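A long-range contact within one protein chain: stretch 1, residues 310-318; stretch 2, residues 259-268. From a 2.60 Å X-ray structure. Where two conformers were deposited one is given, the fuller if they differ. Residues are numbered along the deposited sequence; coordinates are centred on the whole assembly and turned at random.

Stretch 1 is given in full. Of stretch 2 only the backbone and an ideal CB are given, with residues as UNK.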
# COMPACT_ATOMS: atom_id res chain seq x y z
N ILE A 310 -2.16 19.52 -20.05
CA ILE A 310 -0.81 19.23 -19.59
C ILE A 310 -0.42 17.91 -20.31
O ILE A 310 -1.29 17.08 -20.58
CB ILE A 310 -0.71 19.27 -18.05
CG1 ILE A 310 -1.04 20.71 -17.58
CG2 ILE A 310 0.69 18.87 -17.59
CD1 ILE A 310 -1.46 20.88 -16.14
N GLY A 311 0.86 17.78 -20.65
CA GLY A 311 1.41 16.68 -21.47
C GLY A 311 1.51 17.02 -22.96
O GLY A 311 0.92 17.99 -23.45
N SER A 312 2.28 16.20 -23.68
CA SER A 312 2.49 16.31 -25.13
C SER A 312 2.49 14.93 -25.79
O SER A 312 2.54 13.90 -25.11
CB SER A 312 3.78 17.08 -25.42
OG SER A 312 4.86 16.59 -24.66
N VAL A 313 2.40 14.91 -27.13
CA VAL A 313 2.32 13.67 -27.93
C VAL A 313 3.22 13.81 -29.16
O VAL A 313 2.91 14.61 -30.05
CB VAL A 313 0.85 13.42 -28.38
CG1 VAL A 313 0.71 12.15 -29.22
CG2 VAL A 313 -0.10 13.37 -27.17
N ASP A 314 4.33 13.06 -29.21
CA ASP A 314 5.30 13.13 -30.33
C ASP A 314 5.76 14.61 -30.48
O ASP A 314 5.72 15.20 -31.57
CB ASP A 314 4.68 12.52 -31.61
CG ASP A 314 5.64 12.47 -32.80
OD1 ASP A 314 6.87 12.35 -32.61
OD2 ASP A 314 5.13 12.56 -33.95
N ASP A 315 6.12 15.21 -29.34
CA ASP A 315 6.51 16.62 -29.22
C ASP A 315 5.43 17.67 -29.65
O ASP A 315 5.77 18.84 -29.87
CB ASP A 315 7.87 16.87 -29.92
CG ASP A 315 9.03 16.07 -29.29
OD1 ASP A 315 8.93 15.57 -28.14
OD2 ASP A 315 10.09 15.97 -29.95
N TYR A 316 4.15 17.27 -29.75
CA TYR A 316 3.03 18.19 -30.07
C TYR A 316 2.31 18.58 -28.78
O TYR A 316 2.00 17.71 -27.96
CB TYR A 316 1.98 17.58 -31.03
CG TYR A 316 2.35 17.52 -32.51
CD1 TYR A 316 2.06 18.60 -33.37
CD2 TYR A 316 2.94 16.38 -33.06
CE1 TYR A 316 2.38 18.54 -34.72
CE2 TYR A 316 3.26 16.31 -34.42
CZ TYR A 316 2.98 17.39 -35.24
OH TYR A 316 3.30 17.32 -36.57
N HIS A 317 2.03 19.87 -28.62
CA HIS A 317 1.27 20.41 -27.48
C HIS A 317 -0.20 20.16 -27.79
O HIS A 317 -0.59 20.29 -28.95
CB HIS A 317 1.55 21.89 -27.29
CG HIS A 317 2.96 22.19 -26.93
ND1 HIS A 317 3.34 22.61 -25.68
CD2 HIS A 317 4.11 22.06 -27.65
CE1 HIS A 317 4.66 22.76 -25.65
NE2 HIS A 317 5.14 22.43 -26.83
N VAL A 318 -0.99 19.80 -26.77
CA VAL A 318 -2.40 19.44 -26.93
C VAL A 318 -3.30 20.53 -26.36
O VAL A 318 -3.04 21.04 -25.28
CB VAL A 318 -2.73 18.10 -26.23
CG1 VAL A 318 -4.21 17.72 -26.42
CG2 VAL A 318 -1.82 16.99 -26.74
N UNK A 259 3.92 25.51 -17.69
CA UNK A 259 4.98 25.23 -18.67
C UNK A 259 4.87 23.79 -19.18
O UNK A 259 4.64 22.85 -18.39
CB UNK A 259 6.36 25.47 -18.05
N UNK A 260 5.00 23.68 -20.50
CA UNK A 260 5.06 22.37 -21.17
C UNK A 260 6.31 22.41 -22.04
O UNK A 260 6.56 23.37 -22.78
CB UNK A 260 3.80 22.08 -21.99
N UNK A 261 7.13 21.37 -21.92
CA UNK A 261 8.40 21.30 -22.64
C UNK A 261 8.47 20.03 -23.50
O UNK A 261 7.90 19.00 -23.13
CB UNK A 261 9.57 21.34 -21.66
N UNK A 262 9.12 20.14 -24.66
CA UNK A 262 9.39 19.00 -25.57
C UNK A 262 10.89 19.06 -25.91
O UNK A 262 11.62 19.85 -25.31
CB UNK A 262 8.53 19.06 -26.83
N UNK A 263 11.35 18.22 -26.84
CA UNK A 263 12.76 18.23 -27.28
C UNK A 263 13.11 19.46 -28.11
O UNK A 263 14.24 19.93 -28.04
CB UNK A 263 13.06 16.97 -28.09
N UNK A 264 12.14 19.97 -28.87
CA UNK A 264 12.35 21.09 -29.80
C UNK A 264 11.89 22.48 -29.33
O UNK A 264 12.48 23.48 -29.74
CB UNK A 264 11.63 20.77 -31.11
N UNK A 265 10.83 22.53 -28.50
CA UNK A 265 10.25 23.79 -28.03
C UNK A 265 9.80 23.79 -26.57
O UNK A 265 9.91 22.78 -25.86
CB UNK A 265 9.05 24.15 -28.91
N UNK A 266 9.31 24.95 -26.13
CA UNK A 266 8.84 25.15 -24.77
C UNK A 266 7.77 26.26 -24.77
O UNK A 266 8.06 27.39 -25.14
CB UNK A 266 10.00 25.50 -23.84
N UNK A 267 6.55 25.89 -24.39
CA UNK A 267 5.38 26.81 -24.35
C UNK A 267 5.12 27.21 -22.91
O UNK A 267 5.17 26.35 -22.01
CB UNK A 267 4.13 26.16 -24.95
N UNK A 268 4.81 28.49 -22.71
CA UNK A 268 4.54 29.05 -21.38
C UNK A 268 3.22 29.82 -21.41
O UNK A 268 3.18 30.93 -21.92
CB UNK A 268 5.68 29.96 -20.93

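Position 259 has extended backbone angles (-130/135), and its CA-to-CB bond points away from stretch 1, with nothing of that stretch within 5.5 Å of the ideal CB. Stretch 1 sets no preference here; the residue is Val-259.

Position 260 points toward stretch 1. Its ideal CB lies 3.8 Å from His-317 ND1 and 5.2 Å from Gly-311 O, and the hydroxyl of Ser-312 lies further along the same side. A long polar chain, Glu or Gln, could pass the imidazole and meet the hydroxyl; a shorter one would simply pack beside ND1 of His-317. The residue is Glu-260 (chi1 t, chi2 p). Its CG lies 3.6 Å from His-317 ND1, and its OE2 accepts a hydrogen bond from Ser-312 OG at 3.1 Å.

At 261 the bond points away, again with nothing of stretch 1 within 5.5 Å of the ideal CB, so stretch 1 leaves the side chain free. Glu-261 has its carboxylate hydrogen-bonded elsewhere in the structure.

Position 262 points toward a mixed surface: its ideal CB is 3.7 Å from Asp-315 OD1, 4.8 Å from His-317 NE2 and 4.9 Å from Ser-312 OG. A small side chain suits such close quarters: Ser, Thr, Ala or Val. Thr-262 sets its methyl against stretch 1, CG2 lying 3.6 Å from Asp-315 O and 3.8 Å from His-317 NE2, while its OG1 donates to OD1 of the residue at 265 (2.6 Å).

Position 263 points sideways, its ideal CB 3.6 Å from Asp-315 OD2. A donor or a base would answer that charge, yet the deposited Glu-263 does not: the end of its side chain leads away, leaving CB 3.7 Å from Asp-315 OD2.

Position 264 is also sideways, its ideal CB 5.2 Å from Asp-315 OD2, and would suit Lys or Arg. Arg-264 brings NE to 4.6 Å from Asp-315 OD2, beyond a salt bridge.

At position 265 the ideal CB is 4.8 Å from His-317 NE2, which invites a short acceptor such as Asp or Asn. Asp-265 accepts from His-317 NE2 through OD1 at 2.8 Å and 168°, near the plane of the imidazole; this nearly linear bond helps fix the ring's orientation.

Position 266 points away, unconstrained by stretch 1, and holds Leu-266.

Position 267 points toward His-317, its ideal CB 3.5 Å from CE1. A flat side chain, Phe, Tyr or Trp, could cover the imidazole, though an aliphatic one could also pack there. Phe-267 stacks face to face, centroids 3.6 Å apart and planes at 12°.

Position 268 is out of reach of stretch 1 and carries Val-268.

Stretch 2 259-268: VEETERDLFV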
# COMPACT_ATOMS: atom_id res chain seq x y z
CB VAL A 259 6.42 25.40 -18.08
CG1 VAL A 259 7.49 25.15 -19.15
CG2 VAL A 259 6.61 26.79 -17.46
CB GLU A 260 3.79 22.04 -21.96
CG GLU A 260 3.85 20.68 -22.67
CD GLU A 260 4.36 19.53 -21.79
OE1 GLU A 260 4.05 19.47 -20.58
OE2 GLU A 260 5.08 18.66 -22.34
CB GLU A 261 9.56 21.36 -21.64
CG GLU A 261 10.89 21.77 -22.26
CD GLU A 261 12.06 21.86 -21.28
OE1 GLU A 261 11.88 21.99 -20.05
OE2 GLU A 261 13.21 21.81 -21.77
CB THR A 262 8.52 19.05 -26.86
OG1 THR A 262 8.92 20.14 -27.69
CG2 THR A 262 7.04 19.17 -26.53
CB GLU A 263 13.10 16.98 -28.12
CG GLU A 263 12.99 15.64 -27.39
CD GLU A 263 13.97 15.46 -26.23
OE1 GLU A 263 15.00 16.17 -26.16
OE2 GLU A 263 13.71 14.59 -25.37
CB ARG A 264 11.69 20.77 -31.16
CG ARG A 264 10.17 20.63 -31.16
CD ARG A 264 9.62 20.48 -32.56
NE ARG A 264 9.93 19.19 -33.18
CZ ARG A 264 9.61 18.84 -34.43
NH1 ARG A 264 8.96 19.67 -35.25
NH2 ARG A 264 9.95 17.63 -34.88
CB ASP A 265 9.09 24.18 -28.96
CG ASP A 265 7.90 23.23 -28.90
OD1 ASP A 265 7.74 22.48 -27.91
OD2 ASP A 265 7.08 23.26 -29.85
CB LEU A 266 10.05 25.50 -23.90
CG LEU A 266 9.97 25.72 -22.38
CD1 LEU A 266 11.36 25.60 -21.78
CD2 LEU A 266 9.34 27.06 -22.01
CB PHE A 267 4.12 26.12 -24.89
CG PHE A 267 4.04 26.00 -26.39
CD1 PHE A 267 5.16 25.95 -27.23
CD2 PHE A 267 2.78 25.83 -26.98
CE1 PHE A 267 5.02 25.82 -28.61
CE2 PHE A 267 2.64 25.67 -28.35
CZ PHE A 267 3.76 25.67 -29.17
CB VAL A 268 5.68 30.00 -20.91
CG1 VAL A 268 5.54 30.30 -19.42
CG2 VAL A 268 7.06 29.39 -21.19
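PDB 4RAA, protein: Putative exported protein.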